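Local coordinates for protein putative Ribokinase II (PDB 3IQ0) that probably transfers a phosphate group from ATP to a sugar such as ribose, as a carbohydrate kinase of the pfkB family that binds magnesium, at residues Val6-Glu11 with His133-Gly138; Gly162-Asp167 with Glu189-Tyr194; Glu15-Lys20 with Thr292-Met297; Asn32-Ser37 with Gly66-His71. All coordinates share one frame; numbering follows the deposited sequence.

Interaction 1 of 4, residues Val6-Glu11 with His133-Gly138; sequences VFTIGE and HFHIMG
Phe-7 and Phe-134 meet on one face of the central sheet, where CB of Phe-7 rests against CD1 of Phe-134 at 3.7 Å. The Phe-134 ring swings in toward strand 6-9, its CG anti to the backbone N (chi1 -167°), and its far atom CZ meets Ile-9 CG2 at 3.4 Å in an oblique contact. Between the strands Phe-7 is gripped at both backbone polar atoms. Its N donates to His-133 O (2.9 Å) and its O accepts from His-135 N (2.8 Å), so Val-6 pairs in parallel with His-133 and Phe-7 with Phe-134. One residue further on a side chain joins in: Thr-8 OG1 donates to His-135 O at 2.9 Å, coming from above the carbonyl plane. The same hydroxyl oxygen lies at the edge of the His-135 imidazole, whose ND1 is hydrogen-bonded to Ser-165 OG and whose ring stacks with Phe-43. The pair sits inside the Rossmann-like sheet of the ribokinase fold, between strands 54-61 and 163-167. Helix 144-159 packs on Phe-134 through Ala-153 and Val-157, while helix 39-49 lies against the opposite face at Thr-8.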
loop_
_atom_site.group_PDB
_atom_site.type_symbol
_atom_site.label_atom_id
_atom_site.label_comp_id
_atom_site.label_asym_id
_atom_site.label_seq_id
_atom_site.Cartn_x
_atom_site.Cartn_y
_atom_site.Cartn_z
ATOM N N VAL B 6 23.335 18.999 -6.473
ATOM C CA VAL B 6 22.742 18.885 -5.150
ATOM C C VAL B 6 22.013 17.544 -5.154
ATOM O O VAL B 6 21.247 17.257 -6.068
ATOM C CB VAL B 6 21.724 20.009 -4.870
ATOM C CG1 VAL B 6 20.989 19.724 -3.573
ATOM C CG2 VAL B 6 22.433 21.350 -4.774
ATOM N N PHE B 7 22.259 16.718 -4.146
ATOM C CA PHE B 7 21.611 15.418 -4.083
ATOM C C PHE B 7 20.852 15.241 -2.781
ATOM O O PHE B 7 21.132 15.913 -1.787
ATOM C CB PHE B 7 22.652 14.296 -4.177
ATOM C CG PHE B 7 22.819 13.726 -5.553
ATOM C CD1 PHE B 7 22.095 12.602 -5.945
ATOM C CD2 PHE B 7 23.704 14.303 -6.457
ATOM C CE1 PHE B 7 22.257 12.063 -7.219
ATOM C CE2 PHE B 7 23.869 13.772 -7.728
ATOM C CZ PHE B 7 23.147 12.652 -8.111
ATOM N N THR B 8 19.868 14.350 -2.807
ATOM C CA THR B 8 19.127 14.016 -1.609
ATOM C C THR B 8 18.895 12.521 -1.684
ATOM O O THR B 8 19.220 11.881 -2.681
ATOM C CB THR B 8 17.773 14.747 -1.484
ATOM O OG1 THR B 8 17.273 14.557 -0.155
ATOM C CG2 THR B 8 16.760 14.205 -2.467
ATOM N N ILE B 9 18.321 11.964 -0.631
ATOM C CA ILE B 9 18.091 10.536 -0.577
ATOM C C ILE B 9 16.861 10.286 0.275
ATOM O O ILE B 9 16.538 11.084 1.150
ATOM C CB ILE B 9 19.325 9.854 0.059
ATOM C CG1 ILE B 9 19.186 8.334 0.038
ATOM C CG2 ILE B 9 19.501 10.355 1.487
ATOM C CD1 ILE B 9 20.496 7.630 0.364
ATOM N N GLY B 10 16.161 9.187 0.026
ATOM C CA GLY B 10 15.001 8.920 0.852
ATOM C C GLY B 10 13.808 8.285 0.181
ATOM O O GLY B 10 13.923 7.609 -0.841
ATOM N N GLU B 11 12.647 8.527 0.768
ATOM C CA GLU B 11 11.410 7.953 0.281
ATOM C C GLU B 11 10.719 8.740 -0.820
ATOM O O GLU B 11 10.662 9.968 -0.791
ATOM C CB GLU B 11 10.435 7.766 1.449
ATOM C CG GLU B 11 9.943 9.069 2.096
ATOM C CD GLU B 11 10.933 9.684 3.080
ATOM O OE1 GLU B 11 12.102 9.247 3.115
ATOM O OE2 GLU B 11 10.536 10.612 3.816
ATOM N N HIS B 133 26.810 19.063 -2.414
ATOM C CA HIS B 133 25.828 19.309 -1.372
ATOM C C HIS B 133 24.877 18.129 -1.288
ATOM O O HIS B 133 24.237 17.763 -2.270
ATOM C CB HIS B 133 25.036 20.588 -1.659
ATOM C CG HIS B 133 25.812 21.847 -1.415
ATOM N ND1 HIS B 133 26.946 22.173 -2.126
ATOM C CD2 HIS B 133 25.609 22.861 -0.541
ATOM C CE1 HIS B 133 27.409 23.337 -1.702
ATOM N NE2 HIS B 133 26.615 23.775 -0.741
ATOM N N PHE B 134 24.800 17.530 -0.107
ATOM C CA PHE B 134 23.931 16.387 0.108
ATOM C C PHE B 134 22.952 16.744 1.208
ATOM O O PHE B 134 23.351 17.175 2.296
ATOM C CB PHE B 134 24.752 15.164 0.521
ATOM C CG PHE B 134 23.985 13.878 0.475
ATOM C CD1 PHE B 134 23.654 13.296 -0.740
ATOM C CD2 PHE B 134 23.598 13.242 1.650
ATOM C CE1 PHE B 134 22.951 12.098 -0.790
ATOM C CE2 PHE B 134 22.893 12.040 1.613
ATOM C CZ PHE B 134 22.569 11.468 0.392
ATOM N N HIS B 135 21.669 16.562 0.919
ATOM C CA HIS B 135 20.628 16.889 1.879
ATOM C C HIS B 135 19.939 15.651 2.435
ATOM O O HIS B 135 19.550 14.749 1.695
ATOM C CB HIS B 135 19.590 17.794 1.234
ATOM C CG HIS B 135 18.491 18.189 2.164
ATOM N ND1 HIS B 135 18.650 19.154 3.132
ATOM C CD2 HIS B 135 17.239 17.699 2.318
ATOM C CE1 HIS B 135 17.540 19.243 3.844
ATOM N NE2 HIS B 135 16.669 18.371 3.372
ATOM N N ILE B 136 19.786 15.625 3.754
ATOM C CA ILE B 136 19.159 14.498 4.428
ATOM C C ILE B 136 17.855 14.882 5.121
ATOM O O ILE B 136 17.787 15.895 5.810
ATOM C CB ILE B 136 20.116 13.893 5.483
ATOM C CG1 ILE B 136 21.328 13.279 4.783
ATOM C CG2 ILE B 136 19.403 12.822 6.290
ATOM C CD1 ILE B 136 22.458 12.934 5.735
HETATM N N MSE B 137 16.826 14.066 4.910
HETATM C CA MSE B 137 15.517 14.257 5.532
HETATM C C MSE B 137 15.442 13.245 6.680
HETATM O O MSE B 137 15.572 12.043 6.456
HETATM C CB MSE B 137 14.390 13.956 4.537
HETATM C CG MSE B 137 14.180 15.005 3.471
HETATM SE SE MSE B 137 13.547 16.637 4.272
HETATM C CE MSE B 137 13.380 17.700 2.661
ATOM N N GLY B 138 15.243 13.730 7.900
ATOM C CA GLY B 138 15.155 12.825 9.032
ATOM C C GLY B 138 14.027 11.817 8.886
ATOM O O GLY B 138 14.080 10.721 9.451
HETATM O O HOH W 1 16.809 11.655 3.509
#

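Interaction 2 of 4, residues Gly162-Asp167 with Glu189-Tyr194; sequences GVISFD and ELTDIY
Strand 163-167, helix 178-189 and strand 193-194 form a beta-alpha-beta unit, whose two strands meet here in parallel, Ser-165 beside Ile-193 and Phe-166 beside Tyr-194. Phe-166 N donates to Ile-193 O at 2.8 Å, nearly in line with the carbonyl. One step back, Ile-164 O is gripped twice: Ile-193 N reaches it in the carbonyl plane at 3.1 Å, and Asp-192 N from a tilt of 24° at 2.9 Å. The Asp-192 side chain bonds back to the same residue. OD2 takes the N-H of Ile-164 on its anti lone pair (2.8 Å, 177° at the hydrogen), a carboxylate serving where a backbone carbonyl would in a regular ladder, while OD1 forms a salt bridge with Lys-223. Within the ribokinase fold this pairing carries the central sheet outward from strand 131-137 toward strand 224-228. Asp-192 CB packs on Val-163 CG1 at 3.6 Å. On the sheet face of Phe-166 and Tyr-194 the two rings lie side by side and point the same way, planes at 37°, with Phe-166 CD2 3.4 Å from Tyr-194 CE1. Thr-191 crosses Phe-166 at about a right angle, and Thr-191 OG1 lies 3.3 Å from Phe-166 CB; that hydroxyl is hydrogen-bonded to Val-187 O of helix 178-189, whose Leu-184 and Val-187 side chains also pack on Phe-166.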
loop_
_atom_site.group_PDB
_atom_site.type_symbol
_atom_site.label_atom_id
_atom_site.label_comp_id
_atom_site.label_asym_id
_atom_site.label_seq_id
_atom_site.Cartn_x
_atom_site.Cartn_y
_atom_site.Cartn_z
ATOM N N GLY B 162 32.334 17.820 0.297
ATOM C CA GLY B 162 30.988 18.350 0.149
ATOM C C GLY B 162 30.354 18.840 1.439
ATOM O O GLY B 162 30.895 18.633 2.522
ATOM N N VAL B 163 29.196 19.485 1.313
ATOM C CA VAL B 163 28.462 20.024 2.456
ATOM C C VAL B 163 27.201 19.211 2.734
ATOM O O VAL B 163 26.496 18.796 1.813
ATOM C CB VAL B 163 28.056 21.499 2.208
ATOM C CG1 VAL B 163 27.216 22.017 3.370
ATOM C CG2 VAL B 163 29.305 22.358 2.030
ATOM N N ILE B 164 26.921 18.988 4.013
ATOM C CA ILE B 164 25.758 18.215 4.430
ATOM C C ILE B 164 24.690 19.121 5.066
ATOM O O ILE B 164 24.992 19.934 5.941
ATOM C CB ILE B 164 26.175 17.126 5.467
ATOM C CG1 ILE B 164 27.278 16.231 4.885
ATOM C CG2 ILE B 164 24.963 16.286 5.880
ATOM C CD1 ILE B 164 26.855 15.382 3.696
ATOM N N SER B 165 23.448 19.003 4.602
ATOM C CA SER B 165 22.342 19.773 5.167
ATOM C C SER B 165 21.423 18.724 5.767
ATOM O O SER B 165 21.306 17.614 5.241
ATOM C CB SER B 165 21.611 20.592 4.088
ATOM O OG SER B 165 21.206 19.778 3.005
ATOM N N PHE B 166 20.762 19.067 6.862
ATOM C CA PHE B 166 19.911 18.099 7.544
ATOM C C PHE B 166 18.625 18.720 8.062
ATOM O O PHE B 166 18.652 19.737 8.762
ATOM C CB PHE B 166 20.724 17.481 8.692
ATOM C CG PHE B 166 19.946 16.541 9.583
ATOM C CD1 PHE B 166 19.024 15.645 9.053
ATOM C CD2 PHE B 166 20.203 16.501 10.950
ATOM C CE1 PHE B 166 18.371 14.712 9.870
ATOM C CE2 PHE B 166 19.556 15.571 11.779
ATOM C CZ PHE B 166 18.638 14.675 11.232
ATOM N N ASP B 167 17.501 18.102 7.701
ATOM C CA ASP B 167 16.181 18.553 8.115
ATOM C C ASP B 167 15.556 17.452 8.977
ATOM O O ASP B 167 15.129 16.416 8.469
ATOM C CB ASP B 167 15.298 18.810 6.894
ATOM C CG ASP B 167 13.885 19.193 7.272
ATOM O OD1 ASP B 167 13.461 18.892 8.403
ATOM O OD2 ASP B 167 13.189 19.784 6.425
ATOM N N GLU B 189 26.039 15.355 13.915
ATOM C CA GLU B 189 27.453 15.641 14.154
ATOM C C GLU B 189 28.233 15.861 12.854
ATOM O O GLU B 189 29.334 16.409 12.867
ATOM C CB GLU B 189 28.085 14.498 14.956
ATOM C CG GLU B 189 27.304 14.092 16.200
ATOM C CD GLU B 189 27.104 15.234 17.184
ATOM O OE1 GLU B 189 28.110 15.765 17.697
ATOM O OE2 GLU B 189 25.934 15.599 17.444
ATOM N N LEU B 190 27.656 15.435 11.736
ATOM C CA LEU B 190 28.299 15.587 10.435
ATOM C C LEU B 190 27.582 16.636 9.597
ATOM O O LEU B 190 27.898 16.825 8.419
ATOM C CB LEU B 190 28.283 14.259 9.684
ATOM C CG LEU B 190 28.974 13.076 10.356
ATOM C CD1 LEU B 190 28.694 11.813 9.559
ATOM C CD2 LEU B 190 30.469 13.338 10.454
ATOM N N THR B 191 26.623 17.318 10.214
ATOM C CA THR B 191 25.834 18.340 9.538
ATOM C C THR B 191 26.469 19.724 9.551
ATOM O O THR B 191 27.025 20.161 10.560
ATOM C CB THR B 191 24.437 18.445 10.175
ATOM O OG1 THR B 191 23.723 17.230 9.929
ATOM C CG2 THR B 191 23.662 19.634 9.597
ATOM N N ASP B 192 26.365 20.419 8.424
ATOM C CA ASP B 192 26.909 21.765 8.305
ATOM C C ASP B 192 25.766 22.765 8.374
ATOM O O ASP B 192 25.911 23.857 8.925
ATOM C CB ASP B 192 27.650 21.918 6.974
ATOM C CG ASP B 192 28.794 20.928 6.825
ATOM O OD1 ASP B 192 29.760 21.020 7.605
ATOM O OD2 ASP B 192 28.720 20.055 5.931
ATOM N N ILE B 193 24.624 22.366 7.818
ATOM C CA ILE B 193 23.426 23.200 7.769
ATOM C C ILE B 193 22.261 22.438 8.392
ATOM O O ILE B 193 21.797 21.443 7.840
ATOM C CB ILE B 193 23.078 23.564 6.291
ATOM C CG1 ILE B 193 24.266 24.292 5.654
ATOM C CG2 ILE B 193 21.818 24.432 6.228
ATOM C CD1 ILE B 193 24.078 24.594 4.180
ATOM N N TYR B 194 21.802 22.910 9.545
ATOM C CA TYR B 194 20.701 22.279 10.267
ATOM C C TYR B 194 19.424 23.090 10.057
ATOM O O TYR B 194 19.406 24.296 10.303
ATOM C CB TYR B 194 21.048 22.218 11.758
ATOM C CG TYR B 194 20.191 21.268 12.560
ATOM C CD1 TYR B 194 19.861 20.006 12.059
ATOM C CD2 TYR B 194 19.731 21.616 13.829
ATOM C CE1 TYR B 194 19.091 19.115 12.798
ATOM C CE2 TYR B 194 18.955 20.730 14.580
ATOM C CZ TYR B 194 18.640 19.484 14.055
ATOM O OH TYR B 194 17.854 18.614 14.767
#

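Interaction 3 of 4, residues Glu15-Lys20 with Thr292-Met297; sequences EIMASK and TRRGPM
Glu-15 and Pro-296 mark the nearest approach of the two backbones, their CA atoms 7.8 Å apart, and no hydrogen bond joins strand 15-18 to the irregular segment 292-297. The strand belongs to the small four-stranded sheet that forms the lid of ribokinase-type enzymes, and the segment lies in the loop between helices 276-290 and 303-312 of the larger domain, so lid and nucleotide-binding body touch here. Glu-15 and Pro-296 reach toward each other tip to tip. The Glu-15 chain is extended, with CG anti to the backbone N (chi1 -171°), and the CG corner of the Pro-296 ring reaches over one side of the carboxylate, 3.0 Å from OE2 and 3.1 Å from OE1. Beside it comes Met-17, a selenomethionine whose chain bends at chi3 (-111°), carrying CE to Pro-296 CD at 3.7 Å. Its SE passes CG of Arg-294 at 3.9 Å, the two side chains sliding past each other in opposite directions. Gly-295 N is hydrogen-bonded to OD2 of Asp-254, the first residue of the DPTGAGD sequence, this protein's form of the pfkB DTxGAGD signature, which ties this part of the loop to the active-site region; the Pro-296 side chain is about 9 Å from the bound ATP. At Gly-295, whose positive phi of 115° suits a residue without CB, the packing is tight, with Met-17 CE 3.5 Å from its CA.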
loop_
_atom_site.group_PDB
_atom_site.type_symbol
_atom_site.label_atom_id
_atom_site.label_comp_id
_atom_site.label_asym_id
_atom_site.label_seq_id
_atom_site.Cartn_x
_atom_site.Cartn_y
_atom_site.Cartn_z
ATOM N N GLU B 15 0.632 10.092 -3.249
ATOM C CA GLU B 15 -0.384 10.452 -2.273
ATOM C C GLU B 15 -1.740 10.388 -2.956
ATOM O O GLU B 15 -1.873 10.808 -4.103
ATOM C CB GLU B 15 -0.135 11.866 -1.746
ATOM C CG GLU B 15 -1.017 12.256 -0.568
ATOM C CD GLU B 15 -0.599 13.570 0.068
ATOM O OE1 GLU B 15 -1.296 14.586 -0.136
ATOM O OE2 GLU B 15 0.433 13.585 0.770
ATOM N N ILE B 16 -2.723 9.828 -2.256
ATOM C CA ILE B 16 -4.097 9.726 -2.756
ATOM C C ILE B 16 -4.911 10.524 -1.742
ATOM O O ILE B 16 -5.003 10.140 -0.581
ATOM C CB ILE B 16 -4.601 8.264 -2.793
ATOM C CG1 ILE B 16 -3.850 7.462 -3.862
ATOM C CG2 ILE B 16 -6.088 8.237 -3.103
ATOM C CD1 ILE B 16 -2.421 7.156 -3.521
HETATM N N MSE B 17 -5.486 11.639 -2.182
HETATM C CA MSE B 17 -6.232 12.526 -1.286
HETATM C C MSE B 17 -7.748 12.392 -1.281
HETATM O O MSE B 17 -8.370 12.195 -2.317
HETATM C CB MSE B 17 -5.891 13.986 -1.611
HETATM C CG MSE B 17 -4.445 14.383 -1.348
HETATM SE SE MSE B 17 -4.003 16.118 -2.105
HETATM C CE MSE B 17 -2.808 15.504 -3.467
ATOM N N ALA B 18 -8.336 12.527 -0.102
ATOM C CA ALA B 18 -9.783 12.466 0.023
ATOM C C ALA B 18 -10.321 13.676 -0.737
ATOM O O ALA B 18 -9.764 14.773 -0.645
ATOM C CB ALA B 18 -10.181 12.544 1.483
ATOM N N SER B 19 -11.397 13.474 -1.489
ATOM C CA SER B 19 -11.987 14.559 -2.262
ATOM C C SER B 19 -12.744 15.563 -1.396
ATOM O O SER B 19 -12.919 16.712 -1.797
ATOM C CB SER B 19 -12.943 13.997 -3.313
ATOM O OG SER B 19 -14.081 13.435 -2.690
ATOM N N LYS B 20 -13.187 15.140 -0.214
ATOM C CA LYS B 20 -13.945 16.029 0.662
ATOM C C LYS B 20 -13.469 16.060 2.104
ATOM O O LYS B 20 -12.966 15.068 2.628
ATOM C CB LYS B 20 -15.428 15.645 0.674
ATOM C CG LYS B 20 -16.099 15.557 -0.681
ATOM C CD LYS B 20 -17.606 15.590 -0.511
ATOM C CE LYS B 20 -18.313 14.948 -1.686
ATOM N NZ LYS B 20 -18.044 13.480 -1.723
ATOM N N THR B 292 -0.312 27.445 -0.460
ATOM C CA THR B 292 -1.509 27.982 -1.112
ATOM C C THR B 292 -2.158 27.029 -2.114
ATOM O O THR B 292 -3.255 27.300 -2.598
ATOM C CB THR B 292 -1.226 29.326 -1.841
ATOM O OG1 THR B 292 -0.355 29.103 -2.959
ATOM C CG2 THR B 292 -0.587 30.330 -0.889
ATOM N N ARG B 293 -1.490 25.926 -2.432
ATOM C CA ARG B 293 -2.032 24.951 -3.377
ATOM C C ARG B 293 -2.095 23.552 -2.778
ATOM O O ARG B 293 -1.256 23.184 -1.960
ATOM C CB ARG B 293 -1.204 24.931 -4.661
ATOM C CG ARG B 293 -1.496 26.109 -5.564
ATOM C CD ARG B 293 -0.530 26.202 -6.721
ATOM N NE ARG B 293 -0.944 27.246 -7.654
ATOM C CZ ARG B 293 -0.197 27.700 -8.654
ATOM N NH1 ARG B 293 1.016 27.205 -8.859
ATOM N NH2 ARG B 293 -0.667 28.647 -9.453
ATOM N N ARG B 294 -3.094 22.781 -3.200
ATOM C CA ARG B 294 -3.299 21.430 -2.691
ATOM C C ARG B 294 -2.447 20.403 -3.429
ATOM O O ARG B 294 -2.333 20.435 -4.655
ATOM C CB ARG B 294 -4.779 21.056 -2.793
ATOM C CG ARG B 294 -5.186 19.873 -1.938
ATOM C CD ARG B 294 -6.702 19.720 -1.918
ATOM N NE ARG B 294 -7.234 19.560 -3.270
ATOM C CZ ARG B 294 -8.527 19.438 -3.562
ATOM N NH1 ARG B 294 -9.436 19.456 -2.595
ATOM N NH2 ARG B 294 -8.909 19.292 -4.826
ATOM N N GLY B 295 -1.860 19.483 -2.672
ATOM C CA GLY B 295 -1.003 18.475 -3.263
ATOM C C GLY B 295 0.394 18.713 -2.734
ATOM O O GLY B 295 0.916 19.824 -2.842
ATOM N N PRO B 296 1.038 17.676 -2.181
ATOM C CA PRO B 296 2.386 17.724 -1.605
ATOM C C PRO B 296 3.454 18.425 -2.436
ATOM O O PRO B 296 4.226 19.235 -1.914
ATOM C CB PRO B 296 2.727 16.245 -1.388
ATOM C CG PRO B 296 1.392 15.602 -1.217
ATOM C CD PRO B 296 0.582 16.280 -2.293
HETATM N N MSE B 297 3.496 18.123 -3.726
HETATM C CA MSE B 297 4.512 18.693 -4.607
HETATM C C MSE B 297 3.949 19.669 -5.629
HETATM O O MSE B 297 4.651 20.090 -6.544
HETATM C CB MSE B 297 5.221 17.548 -5.340
HETATM C CG MSE B 297 6.556 17.911 -5.949
HETATM SE SE MSE B 297 7.262 16.454 -6.971
HETATM C CE MSE B 297 7.284 15.111 -5.585
#

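Interaction 4 of 4, residues Asn32-Ser37 with Gly66-His71; sequences NGPYPS and GDINIH
Ile-68 points from helix 66-71 toward Pro-34 and Pro-36 of strand 32-37, joining a helix of the larger domain to the outermost strand of the lid sheet within this chain of ribokinase fold; the two axes approach to 7.9 Å at an angle of 48°. From its CB the chain runs through CG1, anti to the backbone N (chi1 -167°), which lies 4.2 Å from CG of Pro-36. At the tip, CD1 lies 3.9 Å from Pro-34 CG, the two side chains crossing obliquely, and meets Pro-34 O at 3.5 Å. That carbonyl oxygen is buried with no hydrogen-bonding partner, its neighbour being a methyl group. Pro-34 follows a cis peptide bond. The strand pairs onward with the second subunit: Asn-32 and Gly-33 pair antiparallel with a strand there, and Gly-33 O accepts from Trp-31 NE1 of that subunit, so the lid sheet runs on across the interface, a lid-to-lid dimer that recalls the beta-clasp of ribokinase. One residue on from Ile-68, the Asn-69 amide reaches Pro-36 and Ser-37. Its ND2 is held by Phe-65 O of its own helix, and weakly by Leu-13 O, which fixes the rotation of the group. The other end, OD1, sits 3.1 Å from Pro-36 CA and 3.3 Å from Pro-36 CB, and takes a weak, bent hydrogen bond from Ser-37 N (3.3 Å, 133° at the hydrogen).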
loop_
_atom_site.group_PDB
_atom_site.type_symbol
_atom_site.label_atom_id
_atom_site.label_comp_id
_atom_site.label_asym_id
_atom_site.label_seq_id
_atom_site.Cartn_x
_atom_site.Cartn_y
_atom_site.Cartn_z
ATOM N N ASN B 32 -8.661 11.568 -4.946
ATOM C CA ASN B 32 -7.931 12.186 -6.044
ATOM C C ASN B 32 -6.459 11.798 -5.983
ATOM O O ASN B 32 -5.831 11.886 -4.933
ATOM C CB ASN B 32 -8.057 13.712 -5.982
ATOM C CG ASN B 32 -9.500 14.180 -5.952
ATOM O OD1 ASN B 32 -10.330 13.729 -6.748
ATOM N ND2 ASN B 32 -9.805 15.097 -5.036
ATOM N N GLY B 33 -5.917 11.388 -7.123
ATOM C CA GLY B 33 -4.525 10.989 -7.180
ATOM C C GLY B 33 -4.284 10.025 -8.324
ATOM O O GLY B 33 -5.163 9.850 -9.176
ATOM N N PRO B 34 -3.099 9.399 -8.392
ATOM C CA PRO B 34 -2.000 9.570 -7.443
ATOM C C PRO B 34 -1.282 10.888 -7.687
ATOM O O PRO B 34 -1.354 11.443 -8.780
ATOM C CB PRO B 34 -1.097 8.387 -7.758
ATOM C CG PRO B 34 -1.227 8.294 -9.245
ATOM C CD PRO B 34 -2.734 8.414 -9.425
ATOM N N TYR B 35 -0.591 11.372 -6.664
ATOM C CA TYR B 35 0.175 12.606 -6.751
ATOM C C TYR B 35 1.587 12.314 -6.270
ATOM O O TYR B 35 1.774 11.611 -5.276
ATOM C CB TYR B 35 -0.458 13.694 -5.874
ATOM C CG TYR B 35 -1.691 14.317 -6.478
ATOM C CD1 TYR B 35 -1.586 15.259 -7.501
ATOM C CD2 TYR B 35 -2.965 13.941 -6.057
ATOM C CE1 TYR B 35 -2.718 15.809 -8.094
ATOM C CE2 TYR B 35 -4.105 14.487 -6.640
ATOM C CZ TYR B 35 -3.972 15.418 -7.660
ATOM O OH TYR B 35 -5.089 15.946 -8.261
ATOM N N PRO B 36 2.601 12.835 -6.977
ATOM C CA PRO B 36 3.996 12.611 -6.589
ATOM C C PRO B 36 4.225 13.162 -5.187
ATOM O O PRO B 36 3.786 14.257 -4.875
ATOM C CB PRO B 36 4.778 13.395 -7.640
ATOM C CG PRO B 36 3.870 13.417 -8.811
ATOM C CD PRO B 36 2.522 13.654 -8.197
ATOM N N SER B 37 4.907 12.412 -4.333
ATOM C CA SER B 37 5.136 12.899 -2.980
ATOM C C SER B 37 6.401 12.319 -2.349
ATOM O O SER B 37 7.168 11.616 -3.006
ATOM C CB SER B 37 3.914 12.593 -2.110
ATOM O OG SER B 37 3.952 13.319 -0.893
ATOM N N GLY B 66 5.149 4.253 -9.331
ATOM C CA GLY B 66 6.576 4.491 -9.340
ATOM C C GLY B 66 6.894 5.363 -10.541
ATOM O O GLY B 66 7.722 6.268 -10.459
ATOM N N ASP B 67 6.208 5.101 -11.653
ATOM C CA ASP B 67 6.423 5.851 -12.887
ATOM C C ASP B 67 6.020 7.318 -12.821
ATOM O O ASP B 67 6.707 8.175 -13.376
ATOM C CB ASP B 67 5.670 5.202 -14.053
ATOM C CG ASP B 67 6.148 3.798 -14.352
ATOM O OD1 ASP B 67 7.228 3.412 -13.855
ATOM O OD2 ASP B 67 5.444 3.080 -15.098
ATOM N N ILE B 68 4.910 7.620 -12.160
ATOM C CA ILE B 68 4.477 9.009 -12.091
ATOM C C ILE B 68 5.518 9.873 -11.378
ATOM O O ILE B 68 5.718 11.032 -11.740
ATOM C CB ILE B 68 3.097 9.152 -11.406
ATOM C CG1 ILE B 68 2.560 10.562 -11.648
ATOM C CG2 ILE B 68 3.207 8.862 -9.913
ATOM C CD1 ILE B 68 1.176 10.793 -11.125
ATOM N N ASN B 69 6.192 9.314 -10.377
ATOM C CA ASN B 69 7.221 10.072 -9.673
ATOM C C ASN B 69 8.455 10.247 -10.553
ATOM O O ASN B 69 9.003 11.345 -10.644
ATOM C CB ASN B 69 7.602 9.385 -8.366
ATOM C CG ASN B 69 6.555 9.576 -7.288
ATOM O OD1 ASN B 69 6.399 10.672 -6.743
ATOM N ND2 ASN B 69 5.824 8.515 -6.983
ATOM N N ILE B 70 8.886 9.175 -11.215
ATOM C CA ILE B 70 10.053 9.260 -12.085
ATOM C C ILE B 70 9.820 10.229 -13.239
ATOM O O ILE B 70 10.715 10.991 -13.599
ATOM C CB ILE B 70 10.445 7.883 -12.666
ATOM C CG1 ILE B 70 11.054 7.012 -11.566
ATOM C CG2 ILE B 70 11.454 8.059 -13.799
ATOM C CD1 ILE B 70 11.373 5.595 -12.005
ATOM N N HIS B 71 8.619 10.201 -13.813
ATOM C CA HIS B 71 8.273 11.081 -14.926
ATOM C C HIS B 71 8.266 12.552 -14.517
ATOM O O HIS B 71 8.812 13.409 -15.219
ATOM C CB HIS B 71 6.896 10.712 -15.489
ATOM C CG HIS B 71 6.850 9.376 -16.165
ATOM N ND1 HIS B 71 5.668 8.774 -16.535
ATOM C CD2 HIS B 71 7.839 8.531 -16.537
ATOM C CE1 HIS B 71 5.931 7.610 -17.106
ATOM N NE2 HIS B 71 7.239 7.439 -17.119
#

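Overall arrangement
Interactions 1 and 2 lie in the central sheet of the larger domain and share the neighbouring strands 131-137 and 163-167; His-135 ND1 to Ser-165 OG and Gly-138 N to Asp-167 O stitch them together. Both rest on parallel backbone ladders with aromatic packing, interaction 1 nearer the chain's centre. Interactions 3 and 4 join lid strands to the larger domain, each about 17 Å from that centre, and meet where strand 13-18 pairs with strand 29-37. Neither has a ladder between its own segments: prolines carry them, meeting a carboxylate and a selenomethionine in one, an isoleucine and an amide in the other. All four are largely buried; interaction 3 reaches the surface at exposed Arg-294, and interaction 4 borders the second subunit.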